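Local coordinates for protein arginase, mitochondrial (Medicago truncatula, PDB 6VST) that hydrolyses L-arginine to urea and L-ornithine with two manganese ions per subunit, and also converts agmatine to putrescine and urea, at residues Asn33-Ala38 with Glu122-Cys127; Ser161-Val166 with Ser202-Ile207; Arg292-Ile297 with Ala329-Glu334. All coordinates share one frame; numbering follows the deposited sequence.

Contact 1: Asn33-Ala38 with Glu122-Cys127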
# COMPACT_ATOMS: atom_id res chain seq x y z
N ASN D 33 -43.16 6.75 3.69
CA ASN D 33 -44.03 5.61 3.42
C ASN D 33 -43.92 5.14 1.98
O ASN D 33 -43.87 3.93 1.72
CB ASN D 33 -45.48 5.98 3.75
CG ASN D 33 -45.71 6.28 5.23
OD1 ASN D 33 -44.92 5.90 6.10
ND2 ASN D 33 -46.82 6.97 5.53
N ARG D 34 -43.90 6.07 1.02
CA ARG D 34 -43.87 5.68 -0.38
C ARG D 34 -42.50 5.11 -0.80
O ARG D 34 -42.44 4.15 -1.58
CB ARG D 34 -44.25 6.87 -1.25
CG ARG D 34 -45.71 7.31 -1.07
CD ARG D 34 -46.09 8.37 -2.09
NE ARG D 34 -46.17 7.79 -3.43
CZ ARG D 34 -47.30 7.37 -3.99
NH1 ARG D 34 -48.46 7.48 -3.33
NH2 ARG D 34 -47.27 6.85 -5.21
N VAL D 35 -41.40 5.68 -0.29
CA VAL D 35 -40.07 5.15 -0.63
C VAL D 35 -39.86 3.77 -0.00
O VAL D 35 -39.37 2.85 -0.66
CB VAL D 35 -38.98 6.14 -0.19
CG1 VAL D 35 -37.62 5.44 -0.12
CG2 VAL D 35 -38.93 7.32 -1.14
N ILE D 36 -40.23 3.62 1.27
CA ILE D 36 -40.14 2.32 1.94
C ILE D 36 -41.02 1.28 1.23
O ILE D 36 -40.61 0.13 1.05
CB ILE D 36 -40.51 2.45 3.43
CG1 ILE D 36 -39.40 3.19 4.19
CG2 ILE D 36 -40.74 1.08 4.06
CD1 ILE D 36 -39.71 3.38 5.66
N ASP D 37 -42.23 1.67 0.82
CA ASP D 37 -43.08 0.75 0.07
C ASP D 37 -42.43 0.33 -1.25
O ASP D 37 -42.44 -0.85 -1.62
CB ASP D 37 -44.43 1.39 -0.20
CG ASP D 37 -45.55 0.45 0.06
OD1 ASP D 37 -46.01 0.39 1.22
OD2 ASP D 37 -45.96 -0.26 -0.89
N ALA D 38 -41.91 1.30 -1.99
CA ALA D 38 -41.22 0.97 -3.23
C ALA D 38 -40.06 0.01 -2.98
O ALA D 38 -39.84 -0.93 -3.74
CB ALA D 38 -40.72 2.25 -3.89
N GLU D 122 -29.33 3.78 2.45
CA GLU D 122 -28.97 5.19 2.27
C GLU D 122 -30.17 6.02 1.82
O GLU D 122 -30.41 7.11 2.34
CB GLU D 122 -27.81 5.32 1.28
CG GLU D 122 -27.31 6.75 1.05
CD GLU D 122 -26.09 6.86 0.10
OE1 GLU D 122 -25.67 5.84 -0.52
OE2 GLU D 122 -25.54 7.98 -0.04
N GLU D 123 -30.93 5.51 0.85
CA GLU D 123 -32.07 6.25 0.33
C GLU D 123 -33.19 6.35 1.36
O GLU D 123 -33.88 7.37 1.41
CB GLU D 123 -32.58 5.62 -0.96
CG GLU D 123 -31.64 5.80 -2.15
CD GLU D 123 -30.68 4.63 -2.32
OE1 GLU D 123 -30.26 4.04 -1.29
OE2 GLU D 123 -30.35 4.29 -3.49
N ILE D 124 -33.38 5.31 2.18
CA ILE D 124 -34.41 5.36 3.21
C ILE D 124 -34.02 6.35 4.32
O ILE D 124 -34.82 7.20 4.72
CB ILE D 124 -34.69 3.95 3.76
CG1 ILE D 124 -35.50 3.16 2.73
CG2 ILE D 124 -35.44 4.01 5.08
CD1 ILE D 124 -35.25 1.67 2.78
N ARG D 125 -32.78 6.26 4.81
CA ARG D 125 -32.27 7.24 5.78
C ARG D 125 -32.42 8.67 5.28
O ARG D 125 -32.84 9.56 6.04
CB ARG D 125 -30.80 6.98 6.08
CG ARG D 125 -30.54 5.86 7.02
CD ARG D 125 -29.06 5.79 7.32
NE ARG D 125 -28.63 6.78 8.30
CZ ARG D 125 -27.39 7.26 8.37
NH1 ARG D 125 -27.06 8.14 9.30
NH2 ARG D 125 -26.48 6.84 7.50
N ASP D 126 -32.08 8.92 4.01
CA ASP D 126 -32.24 10.25 3.42
C ASP D 126 -33.69 10.74 3.45
O ASP D 126 -33.93 11.91 3.14
CB ASP D 126 -31.69 10.25 1.98
CG ASP D 126 -31.54 11.66 1.40
OD1 ASP D 126 -30.99 12.53 2.10
OD2 ASP D 126 -31.97 11.89 0.25
N CYS D 127 -34.65 9.89 3.79
CA CYS D 127 -36.02 10.35 4.00
C CYS D 127 -36.30 10.76 5.43
O CYS D 127 -37.44 11.12 5.75
CB CYS D 127 -37.01 9.27 3.58
SG CYS D 127 -37.01 8.90 1.82
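Ile36 and Ile124 meet with their side chains at about a right angle. CG1 of Ile36 lies 4.1 Å from CG2 of Ile124 and 4.2 Å from CG1 of Ile124. The middle of one chain therefore rests against the fork of the other. In Ile124 the CG2 branch stands anti to the backbone N and CG1 anti to the carbonyl carbon (chi1 -75°), which spreads both branches before Ile36. The CA atoms of Ile36 and Ile124 are 6.6 Å apart, the nearest such pair between the segments.

Val35 points toward the other segment and works on two partners. Val35 CG1 reaches Ile124 CG1 at 4.2 Å. Val35 CG2 touches the sulfur of Cys127, with SG 3.9 Å away. Val35 CB is equally close to that sulfur and CG1 only slightly farther, so SG sits against the whole isopropyl group rather than one methyl. Cys127 in turn points toward segment 33-38.

The contact joins the long N-terminal helix 25-57 to the short helix 121-125, which follows strand 113-118 at one margin of the parallel sheet of the arginase fold. It is wholly apolar across the two segments, and every touching residue is buried. Glu123 turns its carboxylate away from segment 33-38.

Helix 131-147 extends the apolar patch: Ile36 packs on Val137 and Ile124 on Leu134, while Val129 touches both isoleucines. Another subunit closes a further side, where its Arg46 packs on Val35 and Cys127. Asp126 forms salt bridges to Lys50 and Arg46 of that subunit, and Arg34 forms one to its Glu45.

Contact 2: Ser161-Val166 with Ser202-Ile207; sequences SISFPV and SPFARI
Phe164 carries its ring anti to the backbone N (chi1 165°), which swings the ring over to Arg206. CB of Arg206 points from its own helix toward segment 161-166 and so faces the ring. Arg206 sets CG anti to its carbonyl carbon, and the bend at chi2 then carries the guanidinium off. CB of Arg206 stands 3.3 Å above the centre of the Phe164 ring, 10° off the normal, a close CH-pi contact. The guanidinium plane is turned 89° from the ring plane.

Pro203 fits against the base of the same phenylalanine. Pro203 CB is 4.1 Å from Phe164 CB, and the CA atoms of Pro203 and Phe164 are 4.9 Å apart, which brings the two backbones close together. Ile207 lies on from there: Ile207 CG1 is 4.1 Å from Phe164 CD1, and Ile207 CD1 reaches the backbone O of Ser163 at 3.7 Å. Phe204 reaches back with its ring end, CZ lying 4.2 Å from Ser163 CB. An alanine at Phe164 is likely to leave Arg206 CB and Ile207 CG1 without their aromatic partner and to open a gap between the two helices.

The contact joins the starts of helices 163-174 and 203-210, which flank the catalytic face of the arginase alpha/beta fold. His160, a manganese ligand, comes just before the first segment, and Phe204 stacks on His182. Ser163 OG bonds to Asp309 and Ser267. Arg206 pairs with Glu209 and gives hydrogen bonds to the backbone O atoms of Tyr197 and His191. Arg206 therefore divides its work: its buried charge has partners beyond the contact, while its aliphatic root serves as a hydrocarbon lid on Phe164.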
# COMPACT_ATOMS: atom_id res chain seq x y z
N SER D 161 -24.80 -4.54 13.89
CA SER D 161 -26.11 -4.17 14.40
C SER D 161 -27.22 -4.87 13.63
O SER D 161 -28.29 -5.13 14.20
CB SER D 161 -26.31 -2.65 14.36
OG SER D 161 -26.45 -2.17 13.03
N ILE D 162 -26.99 -5.23 12.37
CA ILE D 162 -28.08 -5.82 11.58
C ILE D 162 -28.50 -7.19 12.09
O ILE D 162 -29.60 -7.66 11.76
CB ILE D 162 -27.72 -5.91 10.08
CG1 ILE D 162 -26.65 -6.98 9.85
CG2 ILE D 162 -27.24 -4.56 9.53
CD1 ILE D 162 -26.26 -7.07 8.41
N SER D 163 -27.69 -7.86 12.91
CA SER D 163 -28.08 -9.20 13.36
C SER D 163 -29.32 -9.17 14.24
O SER D 163 -30.06 -10.16 14.32
CB SER D 163 -26.93 -9.88 14.10
OG SER D 163 -26.03 -10.47 13.17
N PHE D 164 -29.57 -8.05 14.93
CA PHE D 164 -30.74 -8.01 15.81
C PHE D 164 -32.02 -7.99 14.98
O PHE D 164 -32.84 -8.91 15.13
CB PHE D 164 -30.62 -6.84 16.79
CG PHE D 164 -31.91 -6.49 17.49
CD1 PHE D 164 -32.68 -7.46 18.11
CD2 PHE D 164 -32.35 -5.18 17.54
CE1 PHE D 164 -33.85 -7.14 18.75
CE2 PHE D 164 -33.52 -4.85 18.18
CZ PHE D 164 -34.28 -5.83 18.79
N PRO D 165 -32.25 -7.03 14.07
CA PRO D 165 -33.48 -7.09 13.27
C PRO D 165 -33.58 -8.33 12.39
O PRO D 165 -34.70 -8.73 12.03
CB PRO D 165 -33.44 -5.81 12.43
CG PRO D 165 -32.00 -5.41 12.41
CD PRO D 165 -31.44 -5.85 13.73
N VAL D 166 -32.46 -8.95 12.03
CA VAL D 166 -32.52 -10.14 11.19
C VAL D 166 -32.98 -11.35 12.00
O VAL D 166 -33.88 -12.08 11.58
CB VAL D 166 -31.16 -10.40 10.52
CG1 VAL D 166 -31.16 -11.78 9.86
CG2 VAL D 166 -30.85 -9.30 9.48
N SER D 202 -24.09 -4.08 20.52
CA SER D 202 -25.17 -4.60 21.36
C SER D 202 -26.19 -5.54 20.70
O SER D 202 -27.20 -5.84 21.35
CB SER D 202 -25.96 -3.44 21.96
OG SER D 202 -25.19 -2.71 22.89
N PRO D 203 -26.01 -6.03 19.46
CA PRO D 203 -27.13 -6.76 18.83
C PRO D 203 -27.50 -8.02 19.58
O PRO D 203 -28.68 -8.38 19.64
CB PRO D 203 -26.62 -7.06 17.41
CG PRO D 203 -25.13 -7.12 17.56
CD PRO D 203 -24.80 -6.08 18.60
N PHE D 204 -26.53 -8.68 20.22
CA PHE D 204 -26.86 -9.91 20.92
C PHE D 204 -27.44 -9.66 22.31
O PHE D 204 -28.16 -10.52 22.82
CB PHE D 204 -25.63 -10.81 20.93
CG PHE D 204 -25.31 -11.33 19.56
CD1 PHE D 204 -25.95 -12.47 19.08
CD2 PHE D 204 -24.48 -10.62 18.71
CE1 PHE D 204 -25.70 -12.92 17.80
CE2 PHE D 204 -24.24 -11.06 17.42
CZ PHE D 204 -24.85 -12.21 16.96
N ALA D 205 -27.21 -8.49 22.91
CA ALA D 205 -28.02 -8.12 24.07
C ALA D 205 -29.48 -7.94 23.67
O ALA D 205 -30.38 -8.42 24.36
CB ALA D 205 -27.47 -6.85 24.72
N ARG D 206 -29.73 -7.25 22.55
CA ARG D 206 -31.10 -7.08 22.07
C ARG D 206 -31.74 -8.42 21.73
O ARG D 206 -32.92 -8.64 22.05
CB ARG D 206 -31.12 -6.18 20.83
CG ARG D 206 -30.58 -4.79 21.06
CD ARG D 206 -31.16 -4.19 22.34
NE ARG D 206 -30.30 -3.12 22.83
CZ ARG D 206 -29.72 -3.09 24.02
NH1 ARG D 206 -29.92 -4.06 24.91
NH2 ARG D 206 -28.94 -2.07 24.34
N ILE D 207 -30.99 -9.30 21.08
CA ILE D 207 -31.50 -10.64 20.76
C ILE D 207 -31.89 -11.37 22.03
O ILE D 207 -32.97 -11.97 22.12
CB ILE D 207 -30.46 -11.43 19.94
CG1 ILE D 207 -30.33 -10.84 18.53
CG2 ILE D 207 -30.82 -12.91 19.89
CD1 ILE D 207 -29.18 -11.42 17.72

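Contact 3: Arg292-Ile297 with Ala329-Glu334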
# COMPACT_ATOMS: atom_id res chain seq x y z
N ARG D 292 -9.09 -21.40 8.49
CA ARG D 292 -9.38 -22.83 8.60
C ARG D 292 -10.12 -23.16 9.90
O ARG D 292 -10.82 -24.18 9.96
CB ARG D 292 -8.06 -23.60 8.48
CG ARG D 292 -8.18 -25.12 8.34
CD ARG D 292 -9.12 -25.54 7.23
NE ARG D 292 -8.80 -24.94 5.94
CZ ARG D 292 -9.58 -25.08 4.86
NH1 ARG D 292 -10.70 -25.80 4.95
NH2 ARG D 292 -9.26 -24.52 3.71
N ASP D 293 -10.00 -22.31 10.93
CA ASP D 293 -10.71 -22.56 12.19
C ASP D 293 -12.22 -22.42 11.99
O ASP D 293 -13.00 -23.27 12.44
CB ASP D 293 -10.24 -21.60 13.28
CG ASP D 293 -8.82 -21.89 13.77
OD1 ASP D 293 -8.46 -23.08 13.97
OD2 ASP D 293 -8.06 -20.92 13.99
N ILE D 294 -12.64 -21.34 11.32
CA ILE D 294 -14.07 -21.15 11.05
C ILE D 294 -14.60 -22.29 10.19
O ILE D 294 -15.64 -22.89 10.49
CB ILE D 294 -14.32 -19.77 10.42
CG1 ILE D 294 -13.93 -18.67 11.41
CG2 ILE D 294 -15.78 -19.63 9.97
CD1 ILE D 294 -14.31 -17.29 10.98
N LEU D 295 -13.87 -22.62 9.11
CA LEU D 295 -14.31 -23.69 8.21
C LEU D 295 -14.43 -25.02 8.94
O LEU D 295 -15.42 -25.73 8.77
CB LEU D 295 -13.36 -23.82 7.02
CG LEU D 295 -13.41 -22.67 6.01
CD1 LEU D 295 -12.67 -23.03 4.72
CD2 LEU D 295 -14.86 -22.29 5.72
N ASN D 296 -13.44 -25.38 9.76
CA ASN D 296 -13.52 -26.63 10.52
C ASN D 296 -14.80 -26.69 11.36
O ASN D 296 -15.44 -27.74 11.45
CB ASN D 296 -12.30 -26.80 11.42
CG ASN D 296 -11.03 -27.12 10.65
OD1 ASN D 296 -11.06 -27.41 9.45
ND2 ASN D 296 -9.90 -27.07 11.35
N ILE D 297 -15.18 -25.57 11.97
CA ILE D 297 -16.37 -25.54 12.80
C ILE D 297 -17.63 -25.53 11.94
O ILE D 297 -18.59 -26.26 12.21
CB ILE D 297 -16.32 -24.34 13.76
CG1 ILE D 297 -15.07 -24.42 14.65
CG2 ILE D 297 -17.59 -24.24 14.58
CD1 ILE D 297 -14.94 -23.29 15.66
N ALA D 329 -16.17 -13.51 0.84
CA ALA D 329 -16.89 -14.27 -0.17
C ALA D 329 -16.82 -15.76 0.12
O ALA D 329 -17.81 -16.48 -0.02
CB ALA D 329 -16.34 -13.97 -1.57
N LYS D 330 -15.64 -16.24 0.53
CA LYS D 330 -15.51 -17.66 0.82
C LYS D 330 -16.36 -18.05 2.02
O LYS D 330 -16.94 -19.14 2.04
CB LYS D 330 -14.04 -18.03 1.03
CG LYS D 330 -13.80 -19.53 1.11
CD LYS D 330 -12.34 -19.89 0.84
CE LYS D 330 -12.19 -21.39 0.63
NZ LYS D 330 -10.77 -21.83 0.51
N LEU D 331 -16.46 -17.17 3.01
CA LEU D 331 -17.33 -17.44 4.15
C LEU D 331 -18.80 -17.54 3.71
O LEU D 331 -19.52 -18.44 4.15
CB LEU D 331 -17.17 -16.35 5.21
CG LEU D 331 -15.87 -16.30 6.00
CD1 LEU D 331 -15.76 -14.98 6.74
CD2 LEU D 331 -15.84 -17.45 6.99
N VAL D 332 -19.24 -16.63 2.84
CA VAL D 332 -20.59 -16.73 2.29
C VAL D 332 -20.75 -18.03 1.51
O VAL D 332 -21.75 -18.74 1.65
CB VAL D 332 -20.91 -15.50 1.40
CG1 VAL D 332 -22.26 -15.69 0.70
CG2 VAL D 332 -20.90 -14.22 2.23
N ARG D 333 -19.76 -18.35 0.66
CA ARG D 333 -19.81 -19.56 -0.15
C ARG D 333 -19.94 -20.82 0.72
O ARG D 333 -20.72 -21.72 0.39
CB ARG D 333 -18.57 -19.67 -1.03
CG ARG D 333 -18.58 -18.78 -2.27
CD ARG D 333 -17.15 -18.61 -2.85
NE ARG D 333 -16.55 -19.88 -3.27
CZ ARG D 333 -16.18 -20.15 -4.52
NH1 ARG D 333 -16.32 -19.24 -5.47
NH2 ARG D 333 -15.66 -21.33 -4.80
N GLU D 334 -19.19 -20.89 1.82
CA GLU D 334 -19.21 -22.07 2.67
C GLU D 334 -20.42 -22.10 3.59
O GLU D 334 -20.91 -23.19 3.93
CB GLU D 334 -17.92 -22.17 3.49
CG GLU D 334 -16.67 -22.33 2.63
CD GLU D 334 -16.67 -23.62 1.82
OE1 GLU D 334 -17.06 -24.68 2.37
OE2 GLU D 334 -16.29 -23.55 0.62
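CD2 of Leu295 presses on the aliphatic part of Glu334, with Glu334 CG 3.6 Å away and CB 3.8 Å. The two side chains cross at about a right angle. CG of Glu334 stands anti to the carbonyl carbon (chi1 -63°), which lays it against Leu295; the bend at chi2 then turns the carboxylate. Beside them Ile294 CG2 meets Leu331 CD2 at 3.7 Å, again nearly at right angles. Leu295 CD1 also comes within 4.4 Å of Lys330 CE.

These residues join helices 291-299 and 323-339. Segments 292-297 and 329-334 run almost parallel (8°), with their axes 11.2 Å apart. Strand 305-311 lies between the helices in sequence, in the alternating helix-strand order of the arginase alpha/beta fold.

Farther out, Phe291 packs on Lys330 and Leu331, and Glu334 is fixed by hydrogen bonds from the backbone N of Glu102 and the side chain of Gln299. Arg292 NH2 and Lys330 NZ lie 4.4 Å apart, both salt-bridged to the carboxylate of Glu102. A third subunit adds Glu285 and the backbone O of Pro286 to Lys330, and the backbone O of Gly287 to Arg292. Glu102 between them, with Glu285 of the third subunit, probably offsets the two positive charges; the bonds to that subunit hold the helix pair at the interface.

How the contacts relate
The three contacts follow one another along the chain, and none touches another. Contact 2 is the one at the catalytic centre, with the side chain of Phe204 about 5 Å from a manganese ion and that of Pro203 about 4 Å from the side chain of Asp188. In contact 3, the side chain of Ile294 is about 11 Å from manganese and that of Lys330 about 12 Å from the bound L-ornithine. Contact 1 lies away from the annotated sites. The centre of contact 2 is 22 Å from those of contacts 1 and 3, which are 34 Å apart on opposite sides of the chain's centre. Contacts 1 and 3 both meet neighbouring subunits; contact 2 meets none.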